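Local coordinates for probable sulfate-binding lipoprotein SubI (Mycobacterium tuberculosis, PDB 6DDN) that probably binds sulfate on the outer side of the cell membrane and delivers it to an ABC importer, as in related sulfate-binding proteins, at residues Y285-R299 with D302-P314. Sequence-based numbering, arbitrary orientation.
Sequences YTVQAQKLWAQAGFR and DPAVAADFADLFP
V305 enters as a knob into a hole formed by V287, Q290, K291 and A294, joining helices 287-295 and 303-308, two consecutive helices of the type 2 periplasmic-binding-protein fold that run 34° apart, linked through the short strand 299-300. The tight part centres on A294, whose methyl lies over the middle of the F309 ring, A294 CB 3.5 Å from the F309 centroid, a CH-pi contact that a small residue permits. The same methyl touches V305 CG1 and F313 CE2. F313 turns its ring edge to the last helical turn, F313 CZ 3.2 Å from A294 O, while R299 CG lies over one face, toward the rim, in a CH-pi contact. G297 ends the first helix in a Schellman motif; at its positive phi a side chain would jam against the preceding carbonyl, which is why glycine belongs there. D302 caps A304 N through OD1, and D302 N donates to Q290 OE1 (2.8 Å); Q290 reaches it by bending at chi2 (-74°). The outer side is looser: K291 lays its CG against V305 before its extended chain leads away, and Q295 leans CG on F309 CZ. By contrast, R299 is held firmly: NE makes a salt bridge with E237, F313 CB sits over the guanidinium centre, and R299 NH2 donates to P314 O at 3.0 Å, nearly straight at 173°.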
loop_
_atom_site.group_PDB
_atom_site.type_symbol
_atom_site.label_atom_id
_atom_site.label_comp_id
_atom_site.label_asym_id
_atom_site.label_seq_id
_atom_site.Cartn_x
_atom_site.Cartn_y
_atom_site.Cartn_z
ATOM N N TYR A 285 11.302 8.481 -9.586
ATOM C CA TYR A 285 12.434 8.607 -8.679
ATOM C C TYR A 285 13.106 9.971 -8.755
ATOM O O TYR A 285 14.080 10.202 -8.031
ATOM C CB TYR A 285 13.451 7.497 -8.963
ATOM C CG TYR A 285 12.893 6.117 -8.701
ATOM C CD1 TYR A 285 12.929 5.564 -7.429
ATOM C CD2 TYR A 285 12.310 5.376 -9.722
ATOM C CE1 TYR A 285 12.409 4.307 -7.180
ATOM C CE2 TYR A 285 11.788 4.115 -9.483
ATOM C CZ TYR A 285 11.840 3.586 -8.210
ATOM O OH TYR A 285 11.324 2.334 -7.966
ATOM N N THR A 286 12.616 10.871 -9.602
ATOM C CA THR A 286 13.150 12.222 -9.638
ATOM C C THR A 286 12.841 12.947 -8.332
ATOM O O THR A 286 11.960 12.555 -7.562
ATOM C CB THR A 286 12.569 13.009 -10.812
ATOM O OG1 THR A 286 11.150 13.125 -10.650
ATOM C CG2 THR A 286 12.875 12.314 -12.129
ATOM N N VAL A 287 13.589 14.023 -8.088
ATOM C CA VAL A 287 13.380 14.802 -6.872
ATOM C C VAL A 287 11.964 15.362 -6.837
ATOM O O VAL A 287 11.280 15.307 -5.807
ATOM C CB VAL A 287 14.440 15.914 -6.767
ATOM C CG1 VAL A 287 13.981 17.009 -5.816
ATOM C CG2 VAL A 287 15.779 15.333 -6.330
ATOM N N GLN A 288 11.491 15.884 -7.973
ATOM C CA GLN A 288 10.162 16.487 -8.022
ATOM C C GLN A 288 9.078 15.461 -7.725
ATOM O O GLN A 288 8.205 15.691 -6.880
ATOM C CB GLN A 288 9.930 17.133 -9.387
ATOM C CG GLN A 288 8.609 17.877 -9.494
ATOM C CD GLN A 288 8.215 18.167 -10.930
ATOM O OE1 GLN A 288 8.803 17.630 -11.871
ATOM N NE2 GLN A 288 7.209 19.017 -11.106
ATOM N N ALA A 289 9.117 14.317 -8.413
ATOM C CA ALA A 289 8.090 13.301 -8.209
ATOM C C ALA A 289 8.092 12.792 -6.773
ATOM O O ALA A 289 7.027 12.544 -6.196
ATOM C CB ALA A 289 8.288 12.147 -9.188
ATOM N N GLN A 290 9.278 12.628 -6.180
ATOM C CA GLN A 290 9.349 12.194 -4.789
ATOM C C GLN A 290 8.732 13.231 -3.860
ATOM O O GLN A 290 8.045 12.878 -2.894
ATOM C CB GLN A 290 10.800 11.915 -4.399
ATOM C CG GLN A 290 11.367 10.659 -5.030
ATOM C CD GLN A 290 10.822 9.396 -4.398
ATOM O OE1 GLN A 290 11.257 8.992 -3.320
ATOM N NE2 GLN A 290 9.862 8.766 -5.064
ATOM N N LYS A 291 8.962 14.517 -4.137
ATOM C CA LYS A 291 8.285 15.563 -3.380
ATOM C C LYS A 291 6.775 15.470 -3.555
ATOM O O LYS A 291 6.016 15.656 -2.597
ATOM C CB LYS A 291 8.784 16.941 -3.816
ATOM C CG LYS A 291 10.111 17.362 -3.224
ATOM C CD LYS A 291 10.481 18.755 -3.710
ATOM C CE LYS A 291 11.845 19.192 -3.201
ATOM N NZ LYS A 291 12.397 20.302 -4.030
ATOM N N LEU A 292 6.321 15.177 -4.777
ATOM C CA LEU A 292 4.888 15.147 -5.053
ATOM C C LEU A 292 4.209 13.994 -4.325
ATOM O O LEU A 292 3.146 14.173 -3.718
ATOM C CB LEU A 292 4.650 15.051 -6.560
ATOM C CG LEU A 292 5.072 16.271 -7.378
ATOM C CD1 LEU A 292 5.086 15.925 -8.851
ATOM C CD2 LEU A 292 4.157 17.454 -7.107
ATOM N N TRP A 293 4.802 12.799 -4.385
ATOM C CA TRP A 293 4.278 11.672 -3.620
ATOM C C TRP A 293 4.204 12.012 -2.137
ATOM O O TRP A 293 3.185 11.766 -1.479
ATOM C CB TRP A 293 5.150 10.434 -3.837
ATOM C CG TRP A 293 4.940 9.751 -5.153
ATOM C CD1 TRP A 293 5.795 9.744 -6.215
ATOM C CD2 TRP A 293 3.809 8.961 -5.542
ATOM N NE1 TRP A 293 5.266 9.005 -7.245
ATOM C CE2 TRP A 293 4.047 8.512 -6.857
ATOM C CE3 TRP A 293 2.619 8.592 -4.908
ATOM C CZ2 TRP A 293 3.138 7.714 -7.551
ATOM C CZ3 TRP A 293 1.719 7.794 -5.598
ATOM C CH2 TRP A 293 1.982 7.369 -6.906
ATOM N N ALA A 294 5.284 12.582 -1.595
ATOM C CA ALA A 294 5.290 13.000 -0.199
ATOM C C ALA A 294 4.147 13.965 0.082
ATOM O O ALA A 294 3.381 13.777 1.033
ATOM C CB ALA A 294 6.636 13.634 0.150
ATOM N N GLN A 295 4.004 14.995 -0.757
ATOM C CA GLN A 295 2.923 15.959 -0.581
ATOM C C GLN A 295 1.554 15.296 -0.679
ATOM O O GLN A 295 0.587 15.782 -0.082
ATOM C CB GLN A 295 3.051 17.076 -1.617
ATOM C CG GLN A 295 4.236 17.995 -1.374
ATOM C CD GLN A 295 4.712 18.686 -2.635
ATOM O OE1 GLN A 295 3.989 18.769 -3.628
ATOM N NE2 GLN A 295 5.941 19.184 -2.601
ATOM N N ALA A 296 1.455 14.189 -1.416
ATOM C CA ALA A 296 0.211 13.440 -1.528
ATOM C C ALA A 296 -0.027 12.496 -0.354
ATOM O O ALA A 296 -1.078 11.852 -0.303
ATOM C CB ALA A 296 0.190 12.645 -2.837
ATOM N N GLY A 297 0.912 12.394 0.581
ATOM C CA GLY A 297 0.747 11.539 1.735
ATOM C C GLY A 297 1.444 10.200 1.660
ATOM O O GLY A 297 1.264 9.379 2.566
ATOM N N PHE A 298 2.227 9.951 0.617
ATOM C CA PHE A 298 2.966 8.705 0.468
ATOM C C PHE A 298 4.416 8.940 0.868
ATOM O O PHE A 298 5.029 9.926 0.444
ATOM C CB PHE A 298 2.884 8.184 -0.969
ATOM C CG PHE A 298 1.477 7.963 -1.459
ATOM C CD1 PHE A 298 0.704 9.025 -1.899
ATOM C CD2 PHE A 298 0.932 6.689 -1.491
ATOM C CE1 PHE A 298 -0.588 8.823 -2.351
ATOM C CE2 PHE A 298 -0.356 6.479 -1.945
ATOM C CZ PHE A 298 -1.118 7.548 -2.373
ATOM N N ARG A 299 4.958 8.044 1.676
ATOM C CA ARG A 299 6.308 8.228 2.191
ATOM C C ARG A 299 7.336 7.981 1.095
ATOM O O ARG A 299 7.403 6.870 0.556
ATOM C CB ARG A 299 6.540 7.302 3.381
ATOM C CG ARG A 299 5.908 7.829 4.652
ATOM C CD ARG A 299 5.750 6.764 5.715
ATOM N NE ARG A 299 5.057 7.297 6.885
ATOM C CZ ARG A 299 5.613 7.446 8.083
ATOM N NH1 ARG A 299 6.879 7.101 8.279
ATOM N NH2 ARG A 299 4.901 7.945 9.085
ATOM N N ASP A 302 13.357 8.670 -1.551
ATOM C CA ASP A 302 14.494 9.571 -1.671
ATOM C C ASP A 302 14.917 10.029 -0.280
ATOM O O ASP A 302 14.129 10.698 0.408
ATOM C CB ASP A 302 14.135 10.773 -2.542
ATOM C CG ASP A 302 15.350 11.588 -2.954
ATOM O OD1 ASP A 302 16.209 11.883 -2.093
ATOM O OD2 ASP A 302 15.446 11.939 -4.148
ATOM N N PRO A 303 16.130 9.702 0.172
ATOM C CA PRO A 303 16.519 10.052 1.548
ATOM C C PRO A 303 16.530 11.546 1.822
ATOM O O PRO A 303 16.380 11.945 2.984
ATOM C CB PRO A 303 17.924 9.446 1.679
ATOM C CG PRO A 303 18.420 9.336 0.275
ATOM C CD PRO A 303 17.211 9.009 -0.548
ATOM N N ALA A 304 16.697 12.385 0.798
ATOM C CA ALA A 304 16.640 13.826 1.009
ATOM C C ALA A 304 15.200 14.319 1.111
ATOM O O ALA A 304 14.884 15.143 1.977
ATOM C CB ALA A 304 17.378 14.556 -0.113
ATOM N N VAL A 305 14.315 13.825 0.243
ATOM C CA VAL A 305 12.909 14.204 0.334
ATOM C C VAL A 305 12.286 13.621 1.595
ATOM O O VAL A 305 11.484 14.278 2.269
ATOM C CB VAL A 305 12.150 13.766 -0.933
ATOM C CG1 VAL A 305 10.659 14.068 -0.802
ATOM C CG2 VAL A 305 12.732 14.453 -2.158
ATOM N N ALA A 306 12.653 12.384 1.940
ATOM C CA ALA A 306 12.134 11.774 3.161
ATOM C C ALA A 306 12.577 12.551 4.393
ATOM O O ALA A 306 11.821 12.673 5.364
ATOM C CB ALA A 306 12.581 10.316 3.252
ATOM N N ALA A 307 13.799 13.085 4.372
ATOM C CA ALA A 307 14.234 13.963 5.453
ATOM C C ALA A 307 13.406 15.240 5.487
ATOM O O ALA A 307 12.996 15.695 6.561
ATOM C CB ALA A 307 15.720 14.289 5.301
ATOM N N ASP A 308 13.139 15.825 4.313
ATOM C CA ASP A 308 12.380 17.071 4.250
ATOM C C ASP A 308 10.956 16.895 4.760
ATOM O O ASP A 308 10.367 17.844 5.290
ATOM C CB ASP A 308 12.358 17.600 2.816
ATOM C CG ASP A 308 13.735 17.970 2.310
ATOM O OD1 ASP A 308 14.697 17.902 3.103
ATOM O OD2 ASP A 308 13.857 18.319 1.118
ATOM N N PHE A 309 10.387 15.702 4.607
ATOM C CA PHE A 309 9.017 15.432 5.023
ATOM C C PHE A 309 8.949 14.575 6.278
ATOM O O PHE A 309 7.857 14.141 6.660
ATOM C CB PHE A 309 8.243 14.766 3.882
ATOM C CG PHE A 309 7.838 15.721 2.798
ATOM C CD1 PHE A 309 8.723 16.054 1.788
ATOM C CD2 PHE A 309 6.579 16.297 2.798
ATOM C CE1 PHE A 309 8.358 16.937 0.792
ATOM C CE2 PHE A 309 6.208 17.182 1.805
ATOM C CZ PHE A 309 7.098 17.503 0.801
ATOM N N ALA A 310 10.089 14.333 6.935
ATOM C CA ALA A 310 10.105 13.493 8.129
ATOM C C ALA A 310 9.195 14.040 9.218
ATOM O O ALA A 310 8.672 13.273 10.035
ATOM C CB ALA A 310 11.535 13.357 8.656
ATOM N N ASP A 311 8.983 15.353 9.241
ATOM C CA ASP A 311 8.142 15.976 10.250
ATOM C C ASP A 311 6.653 15.778 9.997
ATOM O O ASP A 311 5.847 16.116 10.872
ATOM C CB ASP A 311 8.462 17.466 10.333
ATOM C CG ASP A 311 8.137 18.202 9.051
ATOM O OD1 ASP A 311 8.860 18.015 8.049
ATOM O OD2 ASP A 311 7.147 18.958 9.041
ATOM N N LEU A 312 6.262 15.255 8.830
ATOM C CA LEU A 312 4.879 14.871 8.579
ATOM C C LEU A 312 4.679 13.368 8.509
ATOM O O LEU A 312 3.538 12.907 8.605
ATOM C CB LEU A 312 4.360 15.483 7.270
ATOM C CG LEU A 312 4.198 17.000 7.193
ATOM C CD1 LEU A 312 3.726 17.597 8.512
ATOM C CD2 LEU A 312 5.506 17.586 6.792
ATOM N N PHE A 313 5.746 12.607 8.327
ATOM C CA PHE A 313 5.681 11.157 8.346
ATOM C C PHE A 313 6.412 10.671 9.591
ATOM O O PHE A 313 7.590 10.297 9.520
ATOM C CB PHE A 313 6.286 10.581 7.068
ATOM C CG PHE A 313 5.606 11.055 5.818
ATOM C CD1 PHE A 313 4.245 10.856 5.639
ATOM C CD2 PHE A 313 6.319 11.702 4.826
ATOM C CE1 PHE A 313 3.612 11.290 4.492
ATOM C CE2 PHE A 313 5.692 12.140 3.675
ATOM C CZ PHE A 313 4.337 11.934 3.508
ATOM N N PRO A 314 5.746 10.670 10.744
ATOM C CA PRO A 314 6.454 10.429 12.005
ATOM C C PRO A 314 6.887 8.980 12.146
ATOM O O PRO A 314 6.161 8.054 11.779
ATOM C CB PRO A 314 5.414 10.806 13.065
ATOM C CG PRO A 314 4.109 10.512 12.409
ATOM C CD PRO A 314 4.295 10.835 10.945
#